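Local coordinates for sperm-specific class P protein 19 (Caenorhabditis elegans, PDB 1ROW) that is a sperm-specific member of the major sperm protein (MSP) domain family, probably with a structural role in nematode sperm, at residues Pro69-Pro82 / Val95-Ala109. Residues are numbered along the deposited sequence; the frame is centred on the assembly and turned at random.
Sequences PKEDKLVVHFASAP and VAPAGTVTIPMSATA
A chi1 of 59° sets CG of Phe78 between the backbone N and the carbonyl carbon, which swings the ring across to the neighbouring strand, where it lies over Gly99. Gly99 CA sits 4.0 Å from the centroid of the Phe78 ring in a CH-pi contact; having no side chain, Gly99 lets the ring lie directly on its backbone, with Gly99 O over one face. Met105 places CG anti to its carbonyl carbon (chi1 -59°) and then runs extended, carrying CE obliquely over the side chain of Leu74. The packing is tight, with Met105 CE 3.2 Å from Leu74 CD2. Long, flexible methionine and branched leucine suit this buried face, where both also touch Ile62 of strand 56-64. Farther along it, the branched Val76 and Val101 fit together, CB of the first 3.5 Å from CG2 of the second.

On the other face the Glu71 side chain folds back so that its carboxylate reaches Ser106. Ser106 OG donates to the syn lone pair of Glu71 OE1 at 2.6 Å, a polar pairing fitted to a more exposed surface. Asp72, on the buried side, has its carboxylate oxygens satisfied by Ser38 and Asn39.

Paired backbone bonds run from Lys70 with Ala107 to Val76 with Val101. At the far end Phe78 O accepts two N-H groups, from Ala98 N at 2.7 Å and Gly99 N at 3.2 Å. Two residues thus face one, a classic beta bulge closing an antiparallel strand pair of the immunoglobulin-like beta sandwich characteristic of MSP domains.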
# COMPACT_ATOMS: atom_id res chain seq x y z
N PRO A 69 -5.82 -20.33 -4.42
CA PRO A 69 -5.89 -19.18 -5.31
C PRO A 69 -7.14 -18.39 -4.93
O PRO A 69 -8.16 -18.97 -4.54
CB PRO A 69 -5.98 -19.80 -6.71
CG PRO A 69 -6.23 -21.26 -6.47
CD PRO A 69 -5.57 -21.57 -5.17
N LYS A 70 -7.05 -17.07 -5.01
CA LYS A 70 -8.16 -16.23 -4.63
C LYS A 70 -7.90 -14.79 -5.02
O LYS A 70 -6.75 -14.39 -5.23
CB LYS A 70 -8.36 -16.32 -3.11
CG LYS A 70 -9.49 -15.47 -2.55
CD LYS A 70 -9.61 -15.65 -1.04
CE LYS A 70 -10.77 -14.84 -0.49
NZ LYS A 70 -11.07 -15.19 0.93
N GLU A 71 -8.98 -14.02 -5.13
CA GLU A 71 -8.88 -12.62 -5.48
C GLU A 71 -9.03 -11.84 -4.18
O GLU A 71 -9.96 -12.09 -3.41
CB GLU A 71 -9.98 -12.22 -6.46
CG GLU A 71 -9.91 -12.92 -7.81
CD GLU A 71 -8.64 -12.58 -8.59
OE1 GLU A 71 -8.34 -11.38 -8.74
OE2 GLU A 71 -7.95 -13.51 -9.05
N ASP A 72 -8.09 -10.93 -3.92
CA ASP A 72 -8.11 -10.12 -2.72
C ASP A 72 -7.85 -8.66 -3.08
O ASP A 72 -7.69 -8.33 -4.26
CB ASP A 72 -7.07 -10.62 -1.71
CG ASP A 72 -7.57 -11.81 -0.91
OD1 ASP A 72 -8.62 -11.67 -0.25
OD2 ASP A 72 -6.91 -12.88 -0.92
N LYS A 73 -7.80 -7.79 -2.08
CA LYS A 73 -7.58 -6.38 -2.33
C LYS A 73 -6.66 -5.73 -1.32
O LYS A 73 -6.69 -6.06 -0.13
CB LYS A 73 -8.91 -5.61 -2.33
CG LYS A 73 -9.92 -6.06 -3.38
CD LYS A 73 -11.17 -5.20 -3.35
CE LYS A 73 -12.12 -5.59 -4.47
NZ LYS A 73 -13.30 -4.69 -4.52
N LEU A 74 -5.86 -4.79 -1.80
CA LEU A 74 -4.96 -4.04 -0.95
C LEU A 74 -5.49 -2.62 -1.01
O LEU A 74 -5.52 -2.00 -2.08
CB LEU A 74 -3.53 -4.10 -1.51
CG LEU A 74 -2.42 -3.62 -0.57
CD1 LEU A 74 -2.35 -4.53 0.65
CD2 LEU A 74 -1.10 -3.62 -1.32
N VAL A 75 -5.94 -2.11 0.12
CA VAL A 75 -6.49 -0.77 0.17
C VAL A 75 -5.50 0.20 0.79
O VAL A 75 -5.01 -0.01 1.91
CB VAL A 75 -7.81 -0.73 0.96
CG1 VAL A 75 -8.39 0.68 0.94
CG2 VAL A 75 -8.80 -1.71 0.35
N VAL A 76 -5.21 1.26 0.06
CA VAL A 76 -4.28 2.27 0.52
C VAL A 76 -5.04 3.54 0.89
O VAL A 76 -5.59 4.23 0.04
CB VAL A 76 -3.24 2.58 -0.57
CG1 VAL A 76 -2.21 3.56 -0.03
CG2 VAL A 76 -2.55 1.30 -1.02
N HIS A 77 -5.09 3.81 2.19
CA HIS A 77 -5.76 5.00 2.72
C HIS A 77 -4.70 6.09 2.81
O HIS A 77 -3.62 5.87 3.36
CB HIS A 77 -6.32 4.69 4.12
CG HIS A 77 -7.36 3.61 4.12
ND1 HIS A 77 -8.70 3.88 3.97
CD2 HIS A 77 -7.25 2.26 4.18
CE1 HIS A 77 -9.38 2.74 3.93
NE2 HIS A 77 -8.52 1.75 4.06
N PHE A 78 -4.99 7.26 2.26
CA PHE A 78 -4.01 8.34 2.28
C PHE A 78 -4.60 9.69 2.63
O PHE A 78 -5.82 9.89 2.62
CB PHE A 78 -3.31 8.43 0.92
CG PHE A 78 -4.25 8.67 -0.21
CD1 PHE A 78 -4.69 9.96 -0.51
CD2 PHE A 78 -4.73 7.61 -0.97
CE1 PHE A 78 -5.60 10.19 -1.54
CE2 PHE A 78 -5.64 7.82 -2.00
CZ PHE A 78 -6.08 9.11 -2.29
N ALA A 79 -3.72 10.63 2.94
CA ALA A 79 -4.11 11.98 3.30
C ALA A 79 -2.92 12.92 3.27
O ALA A 79 -1.76 12.49 3.21
CB ALA A 79 -4.74 12.00 4.70
N SER A 80 -3.20 14.21 3.34
CA SER A 80 -2.16 15.21 3.35
C SER A 80 -1.30 14.96 4.59
O SER A 80 -1.83 14.74 5.68
CB SER A 80 -2.79 16.60 3.43
OG SER A 80 -1.80 17.57 3.71
N ALA A 81 0.01 14.98 4.42
CA ALA A 81 0.92 14.77 5.54
C ALA A 81 0.93 16.02 6.41
O ALA A 81 1.17 17.12 5.92
CB ALA A 81 2.31 14.46 5.03
N PRO A 82 0.68 15.86 7.71
CA PRO A 82 0.68 17.01 8.61
C PRO A 82 2.03 17.68 8.92
O PRO A 82 3.08 17.04 8.98
CB PRO A 82 -0.01 16.47 9.86
CG PRO A 82 0.38 15.03 9.86
CD PRO A 82 0.18 14.66 8.40
N VAL A 95 -5.16 12.09 11.82
CA VAL A 95 -5.71 12.47 10.53
C VAL A 95 -6.71 11.46 9.97
O VAL A 95 -6.52 10.25 10.07
CB VAL A 95 -4.59 12.67 9.49
CG1 VAL A 95 -5.19 12.85 8.10
CG2 VAL A 95 -3.77 13.90 9.86
N ALA A 96 -7.80 11.99 9.41
CA ALA A 96 -8.82 11.17 8.80
C ALA A 96 -8.42 11.08 7.32
O ALA A 96 -8.18 12.10 6.68
CB ALA A 96 -10.19 11.82 8.96
N PRO A 97 -8.33 9.86 6.77
CA PRO A 97 -7.95 9.70 5.37
C PRO A 97 -8.75 10.59 4.42
O PRO A 97 -9.94 10.83 4.64
CB PRO A 97 -8.22 8.21 5.12
CG PRO A 97 -7.89 7.60 6.45
CD PRO A 97 -8.54 8.56 7.43
N ALA A 98 -8.10 11.09 3.38
CA ALA A 98 -8.79 11.95 2.41
C ALA A 98 -9.26 11.14 1.21
O ALA A 98 -10.23 11.51 0.55
CB ALA A 98 -7.86 13.07 1.94
N GLY A 99 -8.58 10.03 0.95
CA GLY A 99 -8.95 9.18 -0.17
C GLY A 99 -8.31 7.81 -0.11
O GLY A 99 -7.48 7.53 0.76
N THR A 100 -8.70 6.93 -1.02
CA THR A 100 -8.14 5.58 -1.06
C THR A 100 -7.97 5.07 -2.48
O THR A 100 -8.75 5.41 -3.37
CB THR A 100 -9.03 4.56 -0.31
OG1 THR A 100 -10.16 4.22 -1.13
CG2 THR A 100 -9.54 5.13 1.01
N VAL A 101 -6.93 4.27 -2.69
CA VAL A 101 -6.67 3.65 -3.98
C VAL A 101 -6.58 2.16 -3.69
O VAL A 101 -5.94 1.75 -2.72
CB VAL A 101 -5.36 4.13 -4.64
CG1 VAL A 101 -5.51 5.57 -5.10
CG2 VAL A 101 -4.21 4.00 -3.67
N THR A 102 -7.23 1.35 -4.51
CA THR A 102 -7.23 -0.09 -4.31
C THR A 102 -6.43 -0.82 -5.38
O THR A 102 -6.58 -0.57 -6.57
CB THR A 102 -8.66 -0.63 -4.29
OG1 THR A 102 -9.37 -0.03 -3.20
CG2 THR A 102 -8.67 -2.14 -4.11
N ILE A 103 -5.55 -1.70 -4.91
CA ILE A 103 -4.70 -2.51 -5.78
C ILE A 103 -5.22 -3.93 -5.64
O ILE A 103 -5.18 -4.52 -4.55
CB ILE A 103 -3.22 -2.49 -5.31
CG1 ILE A 103 -2.64 -1.08 -5.43
CG2 ILE A 103 -2.39 -3.47 -6.12
CD1 ILE A 103 -1.20 -0.97 -5.00
N PRO A 104 -5.77 -4.50 -6.73
CA PRO A 104 -6.27 -5.87 -6.60
C PRO A 104 -5.10 -6.85 -6.53
O PRO A 104 -4.04 -6.62 -7.12
CB PRO A 104 -7.13 -6.05 -7.85
CG PRO A 104 -6.45 -5.17 -8.86
CD PRO A 104 -6.14 -3.92 -8.04
N MET A 105 -5.28 -7.93 -5.78
CA MET A 105 -4.23 -8.93 -5.66
C MET A 105 -4.80 -10.27 -6.13
O MET A 105 -5.71 -10.82 -5.51
CB MET A 105 -3.76 -9.06 -4.21
CG MET A 105 -3.21 -7.78 -3.60
SD MET A 105 -2.59 -8.10 -1.94
CE MET A 105 -1.53 -6.78 -1.70
N SER A 106 -4.26 -10.78 -7.23
CA SER A 106 -4.71 -12.05 -7.78
C SER A 106 -3.71 -13.17 -7.53
O SER A 106 -2.64 -13.20 -8.13
CB SER A 106 -4.94 -11.93 -9.29
OG SER A 106 -5.96 -10.99 -9.57
N ALA A 107 -4.06 -14.09 -6.63
CA ALA A 107 -3.20 -15.23 -6.33
C ALA A 107 -3.73 -16.34 -7.24
O ALA A 107 -4.86 -16.81 -7.05
CB ALA A 107 -3.33 -15.62 -4.86
N THR A 108 -2.93 -16.74 -8.22
CA THR A 108 -3.34 -17.76 -9.17
C THR A 108 -2.56 -19.06 -9.07
O THR A 108 -1.41 -19.08 -8.63
CB THR A 108 -3.22 -17.24 -10.63
OG1 THR A 108 -1.87 -16.86 -10.90
CG2 THR A 108 -4.12 -16.04 -10.84
N ALA A 109 -3.19 -20.15 -9.49
CA ALA A 109 -2.54 -21.45 -9.44
C ALA A 109 -1.49 -21.56 -10.55
O ALA A 109 -1.65 -20.85 -11.57
CB ALA A 109 -3.57 -22.55 -9.59
OXT ALA A 109 -0.54 -22.35 -10.38